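Local structure of ESAT-6-like protein SAG1039 (Streptococcus agalactiae serogroup V, 3GWK) at the interface of chains A and B. The protein forms a homodimeric four-helix bundle of the WXG100 (ESAT-6-like) family and is probably a small secreted protein. Sequence-based numbering; all coordinates share one arbitrary frame. Chains: chain A/B, Putative uncharacterized protein SAG1039.

Contact 1: the interface of chains A and B. Residues chain A 41, 45, 50, 53; chain B 16, 20, 74, 77-78, 81.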
# COMPACT_ATOMS: atom_id res chain seq x y z
N ILE A 41 19.07 0.01 6.26
CA ILE A 41 19.85 0.98 5.51
C ILE A 41 20.39 2.05 6.43
O ILE A 41 21.56 2.47 6.34
CB ILE A 41 19.01 1.57 4.38
CG1 ILE A 41 18.87 0.51 3.25
CG2 ILE A 41 19.65 2.87 3.77
CD1 ILE A 41 17.73 0.71 2.30
N TRP A 45 24.64 1.98 6.84
CA TRP A 45 25.15 2.88 5.85
C TRP A 45 25.27 4.16 6.61
O TRP A 45 24.32 4.96 6.61
CB TRP A 45 24.22 3.09 4.60
CG TRP A 45 24.77 4.04 3.57
CD1 TRP A 45 26.01 4.58 3.53
CD2 TRP A 45 24.15 4.36 2.37
NE1 TRP A 45 26.14 5.31 2.38
CE2 TRP A 45 25.00 5.18 1.66
CE3 TRP A 45 22.89 4.06 1.82
CZ2 TRP A 45 24.65 5.71 0.45
CZ3 TRP A 45 22.60 4.52 0.61
CH2 TRP A 45 23.44 5.37 -0.04
N PHE A 50 20.96 9.13 2.45
CA PHE A 50 19.52 8.86 2.26
C PHE A 50 18.65 9.62 3.25
O PHE A 50 17.53 9.24 3.51
CB PHE A 50 19.27 7.38 2.35
CG PHE A 50 19.36 6.65 1.02
CD1 PHE A 50 20.03 7.16 -0.07
CD2 PHE A 50 18.78 5.42 0.88
CE1 PHE A 50 20.11 6.41 -1.29
CE2 PHE A 50 18.84 4.72 -0.32
CZ PHE A 50 19.49 5.22 -1.38
N PHE A 53 15.18 10.69 1.64
CA PHE A 53 14.29 9.52 1.56
C PHE A 53 13.81 9.07 2.96
O PHE A 53 12.64 8.64 3.07
CB PHE A 53 15.05 8.35 0.92
CG PHE A 53 15.29 8.48 -0.59
CD1 PHE A 53 14.49 9.26 -1.40
CD2 PHE A 53 16.34 7.81 -1.17
CE1 PHE A 53 14.69 9.32 -2.80
CE2 PHE A 53 16.54 7.87 -2.56
CZ PHE A 53 15.74 8.62 -3.34
N SER B 16 18.00 -5.47 -1.27
CA SER B 16 17.07 -4.55 -0.64
C SER B 16 16.28 -3.75 -1.72
O SER B 16 15.06 -3.61 -1.65
CB SER B 16 17.87 -3.59 0.25
OG SER B 16 16.98 -2.72 0.92
N TYR B 20 12.04 -2.87 -2.54
CA TYR B 20 11.42 -1.56 -2.76
C TYR B 20 10.60 -1.52 -4.04
O TYR B 20 9.45 -1.05 -4.06
CB TYR B 20 12.43 -0.40 -2.74
CG TYR B 20 12.90 -0.08 -1.32
CD1 TYR B 20 12.25 0.88 -0.56
CD2 TYR B 20 13.99 -0.75 -0.78
CE1 TYR B 20 12.70 1.12 0.73
CE2 TYR B 20 14.43 -0.47 0.51
CZ TYR B 20 13.78 0.49 1.25
OH TYR B 20 14.22 0.77 2.53
N ILE B 74 13.90 5.05 -4.32
CA ILE B 74 14.85 4.42 -3.44
C ILE B 74 15.49 3.25 -4.17
O ILE B 74 16.71 3.11 -4.13
CB ILE B 74 14.19 3.97 -2.11
CG1 ILE B 74 13.75 5.21 -1.31
CG2 ILE B 74 15.10 3.07 -1.32
CD1 ILE B 74 12.79 4.86 -0.15
N GLN B 77 18.12 4.62 -6.61
CA GLN B 77 19.34 5.16 -6.03
C GLN B 77 20.15 4.06 -5.37
O GLN B 77 21.40 4.08 -5.41
CB GLN B 77 19.02 6.22 -5.01
CG GLN B 77 18.40 7.46 -5.65
CD GLN B 77 19.19 8.05 -6.80
OE1 GLN B 77 18.65 8.20 -7.92
NE2 GLN B 77 20.42 8.35 -6.59
N LEU B 78 19.49 3.04 -4.80
CA LEU B 78 20.23 1.88 -4.25
C LEU B 78 21.01 1.15 -5.36
O LEU B 78 22.15 0.76 -5.13
CB LEU B 78 19.29 0.91 -3.55
CG LEU B 78 18.76 1.33 -2.18
CD1 LEU B 78 17.60 0.34 -1.80
CD2 LEU B 78 19.88 1.28 -1.15
N VAL B 81 24.04 3.34 -6.21
CA VAL B 81 25.10 3.31 -5.23
C VAL B 81 25.82 1.96 -5.26
O VAL B 81 27.05 1.90 -5.11
CB VAL B 81 24.59 3.56 -3.82
CG1 VAL B 81 25.89 3.75 -2.91
CG2 VAL B 81 23.79 4.78 -3.80
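A:Phe53, in the first turn of helix 51-95, packs against B:Ile74 and B:Gln77 on helix 51-97 of chain B. From its CB outward, the phenylalanine first passes B:Ile74, whose CG1 lies 4.1 Å from A:Phe53 CB. At the root of the ring A:Phe53 CG comes to 3.7 Å from the same B:Ile74 CG1, and CD2 lies equally near. This methylene sits over one face of the ring, displaced toward the rim, in a CH-pi contact, while the two side chains run alongside one another, pointing opposite ways. Farther out, A:Phe53 CE2 reaches B:Gln77 CG at 3.6 Å, and CZ rests beside the same methylene. B:Gln77 lies roughly perpendicular to the phenylalanine side chain, with its CB at the ring edge; the bend at chi2 (-53°) carries the amide away from the ring, leaving the contact to CB and CG.

A:Phe50 stands next in line. Within chain A its ring is held between A:Trp45 CZ3 on one face and A:Phe53 CD2 on the other, which leaves its rim for the partner: A:Phe50 CE2 meets B:Leu78 CD2 at 3.7 Å, and CZ approaches B:Gln77 CB. With CG anti to the backbone N (chi1 180°), A:Trp45, the tryptophan of the WXG turn, reaches out so that its benzo corner meets B:Val81 tip to tip, A:Trp45 CH2 to B:Val81 CG2 at 3.8 Å.

From the end of helix 10-44, A:Ile41 extends its CD1 methyl toward the B:Tyr20 hydroxyl, 3.5 Å from OH, and brushes B:Ser16 and B:Leu78 as well. B:Ile74 CG2 covers the centre of one tyrosine face, so this residue supports B:Tyr20 with one branch and A:Phe53 with the other. No polar pair bridges the patch, so apolar packing does the work: it fastens the aromatic WXG hairpin of one subunit to both helices of the other at an end of the homodimeric bundle.

Contact 2: the interface of chains A and B. Residues chain A 23, 26-27, 67, 71; chain B 26, 30.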
# COMPACT_ATOMS: atom_id res chain seq x y z
N GLY A 23 -6.51 -6.05 -0.01
CA GLY A 23 -5.61 -4.91 -0.27
C GLY A 23 -5.09 -4.32 1.00
O GLY A 23 -3.94 -3.92 1.07
N GLN A 26 -2.26 -6.48 2.12
CA GLN A 26 -1.08 -6.36 1.23
C GLN A 26 -0.32 -5.06 1.51
O GLN A 26 0.90 -5.04 1.58
CB GLN A 26 -1.52 -6.43 -0.18
CG GLN A 26 -1.85 -7.81 -0.72
CD GLN A 26 -2.46 -7.65 -2.15
OE1 GLN A 26 -3.59 -7.14 -2.31
NE2 GLN A 26 -1.72 -8.08 -3.16
N VAL A 27 -1.05 -3.96 1.70
CA VAL A 27 -0.43 -2.67 2.00
C VAL A 27 0.33 -2.75 3.35
O VAL A 27 1.48 -2.28 3.46
CB VAL A 27 -1.52 -1.54 2.02
CG1 VAL A 27 -0.98 -0.21 2.56
CG2 VAL A 27 -2.08 -1.32 0.61
N PHE A 67 -4.35 4.31 5.21
CA PHE A 67 -4.99 3.72 4.05
C PHE A 67 -5.33 2.27 4.32
O PHE A 67 -6.44 1.83 4.00
CB PHE A 67 -4.03 3.86 2.86
CG PHE A 67 -4.63 3.45 1.50
CD1 PHE A 67 -5.73 4.13 0.94
CD2 PHE A 67 -4.08 2.41 0.77
CE1 PHE A 67 -6.20 3.79 -0.30
CE2 PHE A 67 -4.59 2.08 -0.48
CZ PHE A 67 -5.67 2.77 -0.99
N LEU A 71 -9.18 0.72 4.22
CA LEU A 71 -9.60 -0.38 3.39
C LEU A 71 -10.26 -1.45 4.27
O LEU A 71 -11.27 -2.04 3.91
CB LEU A 71 -8.43 -0.95 2.65
CG LEU A 71 -7.79 -0.03 1.60
CD1 LEU A 71 -6.61 -0.68 0.97
CD2 LEU A 71 -8.59 0.84 0.71
N GLN B 26 3.24 -3.51 -5.83
CA GLN B 26 2.10 -4.06 -5.06
C GLN B 26 1.19 -2.96 -4.56
O GLN B 26 -0.04 -3.07 -4.64
CB GLN B 26 2.65 -4.84 -3.88
CG GLN B 26 1.67 -5.43 -2.96
CD GLN B 26 0.72 -6.43 -3.59
OE1 GLN B 26 -0.40 -6.11 -4.14
NE2 GLN B 26 1.10 -7.65 -3.43
N VAL B 30 -2.83 -2.38 -5.66
CA VAL B 30 -3.94 -2.25 -4.71
C VAL B 30 -4.65 -0.94 -5.00
O VAL B 30 -5.91 -0.90 -5.07
CB VAL B 30 -3.42 -2.28 -3.25
CG1 VAL B 30 -4.62 -1.95 -2.28
CG2 VAL B 30 -2.88 -3.70 -2.90
O HOH W 1 -1.78 -7.05 -6.26
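Helices 10-44 of the two subunits run in opposite directions here, bringing A:Gly23 CA within 5.4 Å of B:Val30 CA and placing A:Gln26 opposite B:Gln26. This is the middle of the WXG100 four-helix bundle, where the same glutamine from each chain meets its mate near the two-fold axis.

The two glutamines do not obey that symmetry. A:Gln26 has CG anti to its carbonyl carbon (chi1 -77°) and continues extended to the amide, whereas B:Gln26 has CG anti to the backbone N (chi1 178°) and bends at chi2. With these different shapes the side chains lie roughly perpendicular, their amide planes turned 71° against each other. A:Gln26 NE2 lies very close to the partner amide, but its N-H does not point at B:Gln26 OE1, and the nitrogens of the two amides also crowd together. The direct polar contact is therefore doubtful, as may be the modelled amide orientations. As modelled, a water also bridges the pair, though this depends on the same amide assignments: it lies 3.3 Å from A:Gln26 NE2, at rather long range, and 2.7 Å from B:Gln26 OE1.

One turn farther along chain B, B:Val30 enters beside the glycine. Its CG1 methyl meets A:Gly23 CA at 3.7 Å, where the lack of a side chain probably helps the helices come close. The same methyl, B:Val30 CG1, touches A:Val27 CG2 at 3.9 Å and, from helix 51-95 of chain A, comes within 4.0 Å of A:Leu71 CD1, a marginal contact. The valine's other branch turns toward the glutamine, B:Val30 CG2 lying 3.6 Å from the carbonyl oxygen OE1 of A:Gln26, and also rests against A:Gly23. B:Val30 lies between the glutamine amides and the apolar A:Val27 and A:Leu71. Within chain A, the CD2 methyl of A:Leu71 rests over one face of the A:Phe67 ring, off toward the rim.

The C-alpha centres of contact 1 and contact 2 lie about 23 Å apart along the bundle. Both use helix 10-44 of each chain and helix 51-95 of chain A, while helix 51-97 of chain B enters contact 1; no residue of either chain serves in both. Contact 1 uses the region around the chain A hairpin, and its two-fold twin does the same for the hairpin of chain B at the opposite end. Contact 2 lies centrally, with helix 10-44 against helix 10-44. The homodimer is thus joined by apolar packing at both ends and a mixed crossing between them, consistent with an interface running along much of the bundle.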